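Long-range contacts in luciferase-like enzymeAMP-CoA-ligase (Zophobas atratus, PDB 4W8O), which probably activates carboxylic acids with ATP as an AMP/CoA-ligase of the ANL superfamily, related to beetle luciferases but taken from a nonluminescent mealworm: residues E376-S381 with F402-D407; V369-K374 with G409-D414. All blocks are in the same frame, centred on the assembly; numbering follows the deposited sequence.

Contact 1: residues E376-S381 with F402-D407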
# COMPACT_ATOMS: atom_id res chain seq x y z
N GLU A 376 -5.54 20.29 14.53
CA GLU A 376 -5.19 19.68 13.26
C GLU A 376 -4.00 18.74 13.45
O GLU A 376 -2.96 19.15 13.98
CB GLU A 376 -4.84 20.75 12.22
CG GLU A 376 -5.77 21.97 12.21
CD GLU A 376 -5.51 22.92 11.04
OE1 GLU A 376 -4.36 23.03 10.58
OE2 GLU A 376 -6.48 23.56 10.59
N LEU A 377 -4.15 17.48 13.04
CA LEU A 377 -3.02 16.54 13.08
C LEU A 377 -1.99 16.87 12.01
O LEU A 377 -2.31 16.96 10.82
CB LEU A 377 -3.47 15.09 12.91
CG LEU A 377 -3.79 14.38 14.22
CD1 LEU A 377 -5.11 14.90 14.77
CD2 LEU A 377 -3.84 12.87 14.03
N ARG A 378 -0.75 17.03 12.46
CA ARG A 378 0.36 17.24 11.55
C ARG A 378 1.48 16.28 11.87
O ARG A 378 1.75 16.00 13.03
CB ARG A 378 0.83 18.69 11.63
CG ARG A 378 -0.32 19.67 11.45
CD ARG A 378 0.16 21.01 10.99
NE ARG A 378 -0.93 21.97 10.92
CZ ARG A 378 -0.78 23.29 10.97
NH1 ARG A 378 0.43 23.82 11.10
NH2 ARG A 378 -1.83 24.08 10.90
N VAL A 379 2.14 15.79 10.83
CA VAL A 379 3.07 14.67 10.95
C VAL A 379 4.33 14.89 10.12
O VAL A 379 4.31 15.66 9.15
CB VAL A 379 2.39 13.35 10.53
CG1 VAL A 379 1.20 13.06 11.45
CG2 VAL A 379 1.93 13.41 9.08
N LYS A 380 5.43 14.23 10.51
CA LYS A 380 6.71 14.39 9.84
C LYS A 380 7.58 13.15 10.00
O LYS A 380 7.74 12.65 11.10
CB LYS A 380 7.46 15.61 10.38
CG LYS A 380 8.72 15.96 9.59
CD LYS A 380 9.33 17.26 10.10
CE LYS A 380 10.60 17.62 9.36
NZ LYS A 380 11.14 18.94 9.82
N SER A 381 8.13 12.68 8.89
CA SER A 381 9.01 11.52 8.86
C SER A 381 9.68 11.40 7.50
O SER A 381 9.32 12.09 6.55
CB SER A 381 8.24 10.23 9.13
OG SER A 381 7.59 9.74 7.96
N PHE A 402 6.11 19.89 8.42
CA PHE A 402 5.19 18.81 8.81
C PHE A 402 4.08 18.72 7.79
O PHE A 402 3.57 19.75 7.35
CB PHE A 402 4.56 19.08 10.18
CG PHE A 402 5.43 18.73 11.35
CD1 PHE A 402 6.61 19.42 11.60
CD2 PHE A 402 5.04 17.74 12.25
CE1 PHE A 402 7.40 19.12 12.70
CE2 PHE A 402 5.83 17.43 13.35
CZ PHE A 402 7.01 18.11 13.57
N LEU A 403 3.69 17.50 7.43
CA LEU A 403 2.54 17.26 6.55
C LEU A 403 1.25 17.57 7.31
O LEU A 403 1.04 17.06 8.41
CB LEU A 403 2.52 15.81 6.06
CG LEU A 403 1.30 15.35 5.23
CD1 LEU A 403 1.32 15.95 3.82
CD2 LEU A 403 1.25 13.83 5.15
N LYS A 404 0.39 18.38 6.71
CA LYS A 404 -0.94 18.64 7.26
C LYS A 404 -1.83 17.48 6.83
O LYS A 404 -2.03 17.29 5.64
CB LYS A 404 -1.48 19.96 6.73
CG LYS A 404 -0.59 21.16 7.02
CD LYS A 404 -1.10 22.39 6.29
CE LYS A 404 -0.13 23.54 6.37
NZ LYS A 404 -0.45 24.57 5.33
N THR A 405 -2.34 16.70 7.78
CA THR A 405 -3.12 15.51 7.44
C THR A 405 -4.53 15.84 6.95
O THR A 405 -5.20 14.99 6.36
CB THR A 405 -3.30 14.55 8.62
OG1 THR A 405 -4.03 15.21 9.66
CG2 THR A 405 -1.95 14.06 9.14
N GLY A 406 -4.98 17.06 7.22
CA GLY A 406 -6.36 17.44 6.93
C GLY A 406 -7.36 16.85 7.90
O GLY A 406 -8.57 16.96 7.68
N ASP A 407 -6.88 16.23 8.98
CA ASP A 407 -7.75 15.62 9.98
C ASP A 407 -7.69 16.42 11.27
O ASP A 407 -6.66 17.00 11.60
CB ASP A 407 -7.32 14.18 10.27
CG ASP A 407 -7.44 13.27 9.06
OD1 ASP A 407 -8.53 13.25 8.45
OD2 ASP A 407 -6.45 12.57 8.74

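Contact 2: residues V369-K374 with G409-D414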
# COMPACT_ATOMS: atom_id res chain seq x y z
N VAL A 369 -0.57 21.85 20.89
CA VAL A 369 -1.37 21.76 22.11
C VAL A 369 -1.10 20.48 22.88
O VAL A 369 -0.47 19.54 22.37
CB VAL A 369 -2.89 21.89 21.82
CG1 VAL A 369 -3.20 23.26 21.22
CG2 VAL A 369 -3.38 20.78 20.88
N GLY A 370 -1.57 20.46 24.12
CA GLY A 370 -1.42 19.32 25.01
C GLY A 370 -2.46 18.26 24.78
O GLY A 370 -3.25 18.35 23.82
N PRO A 371 -2.49 17.24 25.65
CA PRO A 371 -3.45 16.16 25.52
C PRO A 371 -4.88 16.62 25.81
O PRO A 371 -5.07 17.58 26.55
CB PRO A 371 -2.99 15.14 26.56
CG PRO A 371 -2.26 15.95 27.58
CD PRO A 371 -1.62 17.08 26.83
N ASN A 372 -5.86 15.95 25.21
CA ASN A 372 -7.28 16.32 25.34
C ASN A 372 -7.59 17.74 24.87
O ASN A 372 -8.44 18.43 25.45
CB ASN A 372 -7.77 16.10 26.78
CG ASN A 372 -7.61 14.67 27.23
OD1 ASN A 372 -8.26 13.77 26.70
ND2 ASN A 372 -6.73 14.45 28.20
N GLN A 373 -6.89 18.16 23.82
CA GLN A 373 -7.13 19.43 23.16
C GLN A 373 -7.16 19.16 21.65
O GLN A 373 -6.13 18.82 21.05
CB GLN A 373 -6.04 20.45 23.49
CG GLN A 373 -5.78 20.61 24.98
CD GLN A 373 -4.70 21.64 25.29
OE1 GLN A 373 -3.75 21.36 26.04
NE2 GLN A 373 -4.84 22.84 24.73
N LYS A 374 -8.34 19.27 21.06
CA LYS A 374 -8.50 18.96 19.64
C LYS A 374 -7.87 20.04 18.76
O LYS A 374 -7.86 21.22 19.10
CB LYS A 374 -9.98 18.72 19.28
CG LYS A 374 -10.89 19.93 19.36
CD LYS A 374 -12.20 19.73 18.60
CE LYS A 374 -12.12 20.38 17.22
NZ LYS A 374 -13.22 19.94 16.31
N GLY A 409 -8.13 16.04 15.36
CA GLY A 409 -8.09 15.07 16.46
C GLY A 409 -7.37 15.56 17.71
O GLY A 409 -7.16 16.76 17.90
N TYR A 410 -6.99 14.62 18.58
CA TYR A 410 -6.30 14.91 19.83
C TYR A 410 -5.61 13.63 20.30
O TYR A 410 -5.90 12.55 19.77
CB TYR A 410 -7.29 15.39 20.90
CG TYR A 410 -8.28 14.33 21.31
CD1 TYR A 410 -9.49 14.19 20.64
CD2 TYR A 410 -8.00 13.45 22.35
CE1 TYR A 410 -10.41 13.21 21.00
CE2 TYR A 410 -8.91 12.46 22.72
CZ TYR A 410 -10.11 12.35 22.03
OH TYR A 410 -11.02 11.38 22.38
N TYR A 411 -4.74 13.74 21.31
CA TYR A 411 -4.11 12.56 21.93
C TYR A 411 -4.30 12.52 23.46
O TYR A 411 -4.64 13.52 24.08
CB TYR A 411 -2.61 12.49 21.60
CG TYR A 411 -1.79 13.65 22.11
CD1 TYR A 411 -1.70 14.82 21.38
CD2 TYR A 411 -1.11 13.58 23.33
CE1 TYR A 411 -0.95 15.89 21.84
CE2 TYR A 411 -0.37 14.65 23.80
CZ TYR A 411 -0.29 15.80 23.05
OH TYR A 411 0.44 16.87 23.49
N ASP A 412 -4.06 11.34 24.02
CA ASP A 412 -4.17 11.06 25.45
C ASP A 412 -2.98 11.55 26.27
O ASP A 412 -1.97 11.95 25.72
CB ASP A 412 -4.24 9.54 25.68
CG ASP A 412 -5.62 9.01 25.62
OD1 ASP A 412 -6.55 9.82 25.47
OD2 ASP A 412 -5.79 7.78 25.71
N ASP A 413 -3.12 11.47 27.59
CA ASP A 413 -1.98 11.57 28.51
C ASP A 413 -0.98 10.44 28.25
O ASP A 413 0.22 10.63 28.39
CB ASP A 413 -2.45 11.51 29.97
CG ASP A 413 -3.14 12.79 30.42
OD1 ASP A 413 -2.88 13.87 29.85
OD2 ASP A 413 -3.95 12.71 31.37
N ASP A 414 -1.48 9.26 27.86
CA ASP A 414 -0.64 8.13 27.43
C ASP A 414 -0.24 8.15 25.94
O ASP A 414 0.29 7.17 25.43
CB ASP A 414 -1.35 6.81 27.73
CG ASP A 414 -1.69 6.67 29.20
OD1 ASP A 414 -0.86 7.06 30.04
OD2 ASP A 414 -2.78 6.16 29.51
O HOH W 1 -4.60 16.57 22.09
O HOH W 2 -5.49 15.77 29.89

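Contact 1: residues E376-S381 with F402-D407
Val379 and Leu403 form an antiparallel hydrogen-bonded pair: Val379 N donates to Leu403 O, and Leu403 N to Val379 O. Beyond the non-hydrogen-bonded pair Arg378/Lys404 the second chain turns a corner at Gly406, whose positive phi suits glycine. Leu377 O takes two donors there, Thr405 N nearly in line with the carbonyl and Thr405 OG1 at 2.7 Å, tilted 34° from the carbonyl plane. The hydroxyl sits between the backbone N and carbonyl carbon (chi1 62°) and also accepts from Asp407 N in an ST turn, a double role suiting threonine. Leu377 N donates to Asp407 O at 2.9 Å; the Asp407 carboxylate meets Arg422 (salt bridge) and Tyr322 OH (hydrogen bond). On the face of Arg378 and Lys404, Arg378 NH2 forms a salt bridge with Glu376 OE1, 2.8 Å and nearly straight, and NH1 pairs with Glu366 and Asp398, whereas the buried NE finds no partner; Lys404 NZ reaches Glu395 O. Lys380 CB lies over the Phe402 ring, 3.7 Å from its centroid, while Lys380 NZ hydrogen-bonds Asp400 O. Strand 357-362 flanks strand 367-380 on its other edge in the five-stranded antiparallel sheet, and Leu403 and Thr405 pack against strand 317-324 of the neighbouring mixed sheet.

Contact 2: residues V369-K374 with G409-D414
Pro371 and Tyr411 bring the two backbones together, their CA atoms 5.1 Å apart, with 369-374 running irregularly past the end of the 409-411 strand. One direct backbone hydrogen bond spans the gap, Asn372 N to Tyr411 O at 2.9 Å. Beside it a water bridges three groups, donating to Gly370 O and accepting from Tyr411 N and Gln373 N, so it supplies partners where the turn interrupts strand pairing. Further on, Lys374 CA makes a CA-H...O contact with Gly409 O at 3.1 Å. This is the interrupted stretch of two neighbouring strands, 367-380 and 403-411, in the antiparallel sheet of the AMP-binding enzyme, and Asn372 turns the chain with a positive phi, a conformation asparagine tolerates well. Tyr411 carries the side-chain contact. Its CG stands between the backbone N and the carbonyl carbon (chi1 62°), and the ring spreads beneath Pro371, whose CA lies over one face toward the rim, 4.1 Å from the centroid, while CB touches CE2. At the ring's far end OH donates to Val369 O at 3.0 Å, in the carbonyl plane on a lone pair. A phenylalanine here lacks the hydroxyl and would probably leave Val369 O without this donor. Nearer solvent, a second water donates to Asp413 OD1 at 3.2 Å; its link to Asn372 ND2 is doubtfully short.

Overall arrangement
From the N terminus, the chain first reaches 369-374, one half of contact 2, and then 376-381, one half of contact 1. After the irregular excursion between 381 and 402, containing short strand 387-388, it closes the inner loop through 402-407 at contact 1, and the outer one through 409-414 at contact 2. Contact 1 is nested inside contact 2, as in a long hairpin. Both join strands 367-380 and 403-411, the middle and next strands of the five-stranded antiparallel sheet, and their centres lie about 15 Å apart. Contact 1 is the buried part, against the mixed sheet; contact 2 is partly exposed. They meet where Leu377 CD1 packs on Gly409 N at 3.3 Å.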